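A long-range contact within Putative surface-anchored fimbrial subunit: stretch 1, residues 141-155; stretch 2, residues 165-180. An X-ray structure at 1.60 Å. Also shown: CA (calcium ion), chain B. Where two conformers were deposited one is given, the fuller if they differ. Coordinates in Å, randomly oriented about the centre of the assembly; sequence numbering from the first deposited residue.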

# COMPACT_ATOMS: atom_id res chain seq x y z
N HIS A 141 11.80 -15.21 -13.58
CA HIS A 141 10.74 -14.79 -12.67
C HIS A 141 9.84 -13.85 -13.43
O HIS A 141 10.15 -13.41 -14.53
CB HIS A 141 11.29 -14.10 -11.43
CG HIS A 141 11.97 -12.81 -11.74
ND1 HIS A 141 13.32 -12.72 -11.98
CD2 HIS A 141 11.46 -11.57 -11.92
CE1 HIS A 141 13.63 -11.47 -12.28
NE2 HIS A 141 12.52 -10.74 -12.24
N GLN A 142 8.68 -13.56 -12.84
CA GLN A 142 7.72 -12.65 -13.45
C GLN A 142 7.46 -11.49 -12.52
O GLN A 142 7.34 -11.65 -11.33
CB GLN A 142 6.41 -13.35 -13.85
CG GLN A 142 6.54 -14.42 -14.95
CD GLN A 142 7.01 -15.76 -14.47
OE1 GLN A 142 6.40 -16.37 -13.58
NE2 GLN A 142 8.12 -16.25 -15.04
N ALA A 143 7.39 -10.31 -13.11
CA ALA A 143 7.15 -9.11 -12.37
C ALA A 143 5.68 -9.01 -11.92
O ALA A 143 4.77 -9.54 -12.54
CB ALA A 143 7.51 -7.89 -13.24
N LEU A 144 5.52 -8.28 -10.83
CA LEU A 144 4.23 -7.84 -10.31
C LEU A 144 4.08 -6.35 -10.64
O LEU A 144 4.97 -5.53 -10.39
CB LEU A 144 4.16 -8.03 -8.80
CG LEU A 144 3.98 -9.50 -8.40
CD1 LEU A 144 4.50 -9.75 -6.98
CD2 LEU A 144 2.53 -9.84 -8.56
N SER A 145 2.93 -6.00 -11.20
CA SER A 145 2.64 -4.61 -11.51
C SER A 145 2.25 -3.89 -10.25
O SER A 145 1.67 -4.49 -9.36
CB SER A 145 1.46 -4.54 -12.48
OG SER A 145 1.80 -5.16 -13.71
N GLU A 146 2.53 -2.58 -10.20
CA GLU A 146 2.17 -1.79 -9.04
C GLU A 146 0.65 -1.66 -8.95
O GLU A 146 0.06 -1.09 -9.86
CB GLU A 146 2.76 -0.39 -9.19
CG GLU A 146 2.34 0.61 -8.10
CD GLU A 146 2.90 2.00 -8.35
OE1 GLU A 146 2.30 2.77 -9.13
OE2 GLU A 146 3.98 2.25 -7.82
N PRO A 147 0.04 -2.15 -7.84
CA PRO A 147 -1.41 -1.96 -7.70
C PRO A 147 -1.80 -0.50 -7.69
O PRO A 147 -1.02 0.38 -7.27
CB PRO A 147 -1.74 -2.59 -6.34
CG PRO A 147 -0.62 -3.67 -6.18
CD PRO A 147 0.60 -2.91 -6.73
N VAL A 148 -3.02 -0.22 -8.12
CA VAL A 148 -3.50 1.15 -8.20
C VAL A 148 -4.50 1.32 -7.06
O VAL A 148 -5.54 0.69 -7.05
CB VAL A 148 -4.19 1.40 -9.55
CG1 VAL A 148 -4.81 2.81 -9.58
CG2 VAL A 148 -3.21 1.17 -10.70
N LYS A 149 -4.10 2.15 -6.11
CA LYS A 149 -4.93 2.53 -4.99
C LYS A 149 -5.56 3.88 -5.22
O LYS A 149 -4.88 4.86 -5.53
CB LYS A 149 -4.13 2.50 -3.69
CG LYS A 149 -4.99 2.79 -2.47
CD LYS A 149 -4.28 2.65 -1.18
CE LYS A 149 -5.18 3.08 -0.02
NZ LYS A 149 -4.75 2.58 1.31
N THR A 150 -6.86 3.96 -5.01
CA THR A 150 -7.61 5.20 -5.02
C THR A 150 -8.48 5.34 -3.78
O THR A 150 -8.75 4.37 -3.07
CB THR A 150 -8.45 5.29 -6.26
OG1 THR A 150 -9.35 4.15 -6.36
CG2 THR A 150 -7.56 5.46 -7.51
N ALA A 151 -8.94 6.55 -3.56
CA ALA A 151 -9.90 6.89 -2.49
C ALA A 151 -11.18 7.37 -3.13
O ALA A 151 -11.16 7.99 -4.19
CB ALA A 151 -9.35 7.95 -1.56
N VAL A 152 -12.29 7.01 -2.50
CA VAL A 152 -13.62 7.32 -2.96
C VAL A 152 -14.39 7.87 -1.75
O VAL A 152 -14.18 7.43 -0.64
CB VAL A 152 -14.30 6.03 -3.47
CG1 VAL A 152 -15.75 6.24 -3.75
CG2 VAL A 152 -13.53 5.56 -4.74
N ASP A 153 -15.24 8.87 -1.96
CA ASP A 153 -16.16 9.32 -0.91
C ASP A 153 -17.37 8.37 -0.95
O ASP A 153 -18.15 8.33 -1.94
CB ASP A 153 -16.62 10.75 -1.16
CG ASP A 153 -17.53 11.26 -0.07
OD1 ASP A 153 -17.71 10.53 0.94
OD2 ASP A 153 -18.03 12.40 -0.21
N PRO A 154 -17.56 7.57 0.11
CA PRO A 154 -18.65 6.58 0.07
C PRO A 154 -20.03 7.14 0.36
O PRO A 154 -21.05 6.42 0.22
CB PRO A 154 -18.27 5.60 1.19
CG PRO A 154 -17.49 6.38 2.10
CD PRO A 154 -16.74 7.40 1.30
N ASP A 155 -20.09 8.39 0.81
CA ASP A 155 -21.34 9.03 1.14
C ASP A 155 -21.25 10.49 0.71
O ASP A 155 -20.43 11.23 1.23
CB ASP A 155 -21.58 8.89 2.62
CG ASP A 155 -22.92 9.39 3.05
OD1 ASP A 155 -23.10 10.60 3.10
OD2 ASP A 155 -23.78 8.56 3.35
N GLU A 165 -16.55 11.24 9.23
CA GLU A 165 -17.13 10.46 8.15
C GLU A 165 -16.20 9.28 7.78
O GLU A 165 -15.10 9.13 8.29
CB GLU A 165 -17.27 11.36 6.91
CG GLU A 165 -18.23 12.55 7.11
CD GLU A 165 -19.06 12.82 5.85
OE1 GLU A 165 -18.50 12.99 4.77
OE2 GLU A 165 -20.29 12.89 5.97
N ASN A 166 -16.69 8.45 6.87
CA ASN A 166 -15.91 7.36 6.36
C ASN A 166 -15.25 7.66 5.02
O ASN A 166 -15.78 8.35 4.17
CB ASN A 166 -16.78 6.13 6.19
CG ASN A 166 -17.43 5.70 7.48
OD1 ASN A 166 -16.78 5.53 8.50
ND2 ASN A 166 -18.75 5.57 7.44
N VAL A 167 -14.05 7.10 4.88
CA VAL A 167 -13.33 7.05 3.62
C VAL A 167 -13.54 5.67 3.05
O VAL A 167 -13.77 4.70 3.78
CB VAL A 167 -11.83 7.37 3.80
CG1 VAL A 167 -11.08 6.37 4.80
CG2 VAL A 167 -11.08 7.49 2.42
N LYS A 168 -13.42 5.57 1.74
CA LYS A 168 -13.40 4.29 1.05
C LYS A 168 -12.14 4.23 0.20
O LYS A 168 -11.75 5.21 -0.41
CB LYS A 168 -14.63 4.16 0.17
CG LYS A 168 -14.72 2.87 -0.64
CD LYS A 168 -16.12 2.72 -1.18
CE LYS A 168 -16.24 1.67 -2.19
NZ LYS A 168 -17.64 1.61 -2.71
N TYR A 169 -11.47 3.09 0.23
CA TYR A 169 -10.32 2.84 -0.62
C TYR A 169 -10.59 1.69 -1.55
O TYR A 169 -11.32 0.77 -1.24
CB TYR A 169 -9.10 2.54 0.20
CG TYR A 169 -8.58 3.68 0.98
CD1 TYR A 169 -8.15 4.84 0.36
CD2 TYR A 169 -8.52 3.62 2.35
CE1 TYR A 169 -7.65 5.93 1.13
CE2 TYR A 169 -8.02 4.65 3.10
CZ TYR A 169 -7.61 5.81 2.48
OH TYR A 169 -7.15 6.79 3.33
N ARG A 170 -9.96 1.75 -2.70
CA ARG A 170 -10.06 0.75 -3.75
C ARG A 170 -8.63 0.45 -4.20
O ARG A 170 -7.86 1.36 -4.53
CB ARG A 170 -10.86 1.29 -4.92
CG ARG A 170 -10.97 0.34 -6.06
CD ARG A 170 -11.61 1.03 -7.22
NE ARG A 170 -12.00 0.11 -8.26
CZ ARG A 170 -11.25 -0.28 -9.28
NH1 ARG A 170 -10.01 0.18 -9.43
NH2 ARG A 170 -11.76 -1.14 -10.19
N VAL A 171 -8.28 -0.82 -4.15
CA VAL A 171 -6.97 -1.31 -4.52
C VAL A 171 -7.12 -2.32 -5.65
O VAL A 171 -7.71 -3.43 -5.47
CB VAL A 171 -6.23 -2.00 -3.34
CG1 VAL A 171 -4.83 -2.55 -3.83
CG2 VAL A 171 -6.06 -1.05 -2.18
N ALA A 172 -6.64 -1.96 -6.82
CA ALA A 172 -6.75 -2.79 -8.01
C ALA A 172 -5.38 -3.42 -8.35
O ALA A 172 -4.45 -2.68 -8.65
CB ALA A 172 -7.22 -2.00 -9.15
N THR A 173 -5.30 -4.75 -8.27
CA THR A 173 -4.05 -5.48 -8.49
C THR A 173 -4.18 -6.35 -9.68
O THR A 173 -5.10 -7.12 -9.79
CB THR A 173 -3.74 -6.37 -7.25
OG1 THR A 173 -3.63 -5.53 -6.10
CG2 THR A 173 -2.50 -7.25 -7.41
N LYS A 174 -3.22 -6.25 -10.58
CA LYS A 174 -3.19 -7.06 -11.77
C LYS A 174 -2.63 -8.42 -11.46
O LYS A 174 -1.64 -8.52 -10.73
CB LYS A 174 -2.34 -6.37 -12.84
CG LYS A 174 -3.11 -5.21 -13.37
CD LYS A 174 -2.59 -4.49 -14.54
CE LYS A 174 -3.62 -3.42 -15.01
NZ LYS A 174 -4.96 -3.86 -15.61
N ILE A 175 -3.28 -9.46 -12.00
CA ILE A 175 -2.74 -10.81 -11.89
C ILE A 175 -1.72 -10.99 -13.00
O ILE A 175 -2.09 -10.95 -14.17
CB ILE A 175 -3.82 -11.91 -12.01
CG1 ILE A 175 -4.96 -11.64 -11.04
CG2 ILE A 175 -3.18 -13.28 -11.82
CD1 ILE A 175 -4.54 -11.56 -9.58
N PRO A 176 -0.43 -11.22 -12.64
CA PRO A 176 0.55 -11.43 -13.72
C PRO A 176 0.37 -12.76 -14.42
O PRO A 176 -0.15 -13.72 -13.83
CB PRO A 176 1.87 -11.42 -12.96
CG PRO A 176 1.52 -12.07 -11.66
CD PRO A 176 0.18 -11.44 -11.33
N GLU A 177 0.81 -12.84 -15.68
CA GLU A 177 0.98 -14.13 -16.32
C GLU A 177 2.25 -14.77 -15.75
O GLU A 177 3.33 -14.13 -15.70
CB GLU A 177 1.05 -14.05 -17.85
CG GLU A 177 1.21 -15.39 -18.51
CD GLU A 177 1.21 -15.34 -20.02
OE1 GLU A 177 1.04 -14.24 -20.57
OE2 GLU A 177 1.35 -16.42 -20.62
N ILE A 178 2.10 -16.01 -15.30
CA ILE A 178 3.23 -16.76 -14.72
C ILE A 178 3.63 -17.94 -15.63
O ILE A 178 2.90 -18.35 -16.54
CB ILE A 178 2.95 -17.23 -13.29
CG1 ILE A 178 1.86 -18.30 -13.26
CG2 ILE A 178 2.64 -15.99 -12.36
CD1 ILE A 178 1.57 -18.85 -11.84
N ALA A 179 4.82 -18.46 -15.37
CA ALA A 179 5.40 -19.55 -16.13
C ALA A 179 4.37 -20.68 -16.32
O ALA A 179 3.69 -21.08 -15.37
CB ALA A 179 6.62 -20.07 -15.39
N SER A 180 4.26 -21.18 -17.56
CA SER A 180 3.33 -22.27 -17.89
C SER A 180 3.44 -23.43 -16.92
O SER A 180 4.54 -23.81 -16.53
CB SER A 180 3.62 -22.80 -19.29
OG SER A 180 4.99 -23.14 -19.41
CA CA B . -18.76 12.24 2.34
O HOH W 1 -1.11 -4.54 -10.04
O HOH W 2 0.94 -8.01 -11.64
O HOH W 3 -8.20 1.88 -7.66
O HOH W 4 -21.05 12.40 3.58
O HOH W 5 -18.35 10.04 3.73

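How do the two backbones meet? Strand 148-152 runs antiparallel to strand 166-174, their directions 155° apart, and the pairing is a regular ladder. Val148 N donates to Ala172 O and Ala172 N to Val148 O, both at 2.9 Å; Thr150 N to Arg170 O (2.8 Å) and Arg170 N to Thr150 O (2.9 Å) repeat the pattern. At Val152 the return bond loosens: Val152 N to Lys168 O is 2.8 Å, but Lys168 N to Val152 O is 3.1 Å with an angle of 141°.

What joins the chains beyond the ladder? Around Ser145 and Lys174, whose CA atoms lie 6.3 Å apart, two waters replace direct bonds: water 1 links Ser145 O to Lys174 N, and water 2 links Lys174 O to Ser145 N. Farther along, a side chain reaches the backbone, as Gln142 OE1 accepts from Ala179 N at 3.2 Å.

Which side chains pack across the strands? Lys149, Ala151, Tyr169 and Val171 share one face of the sheet. The all-t Lys149 extends over one face of the Tyr169 ring, with CE 3.8 Å from the ring centroid in a CH-pi contact and NZ 4.0 Å from it, 11° off the normal; because Lys149 is covalently bonded to a group elsewhere in the structure, this is best read as packing over the ring and not as a charged contact. Ala151 CB approaches Tyr169 CE1 at 3.8 Å. On the other face, water 3 bridges Thr150 OG1 and Arg170 NH1 while donating to Val148 O.

How is the far end held? A calcium ion spans both stretches: Asp153 binds through OD1 (2.5 Å) and OD2 (2.7 Å), Asp155 through its backbone O (2.2 Å), and Glu165 through OE1 (2.5 Å). Water 4, also a ligand, donates to Asp155 OD1 and Glu165 OE2, so the metal and its water tie together residues beyond the strand pairing.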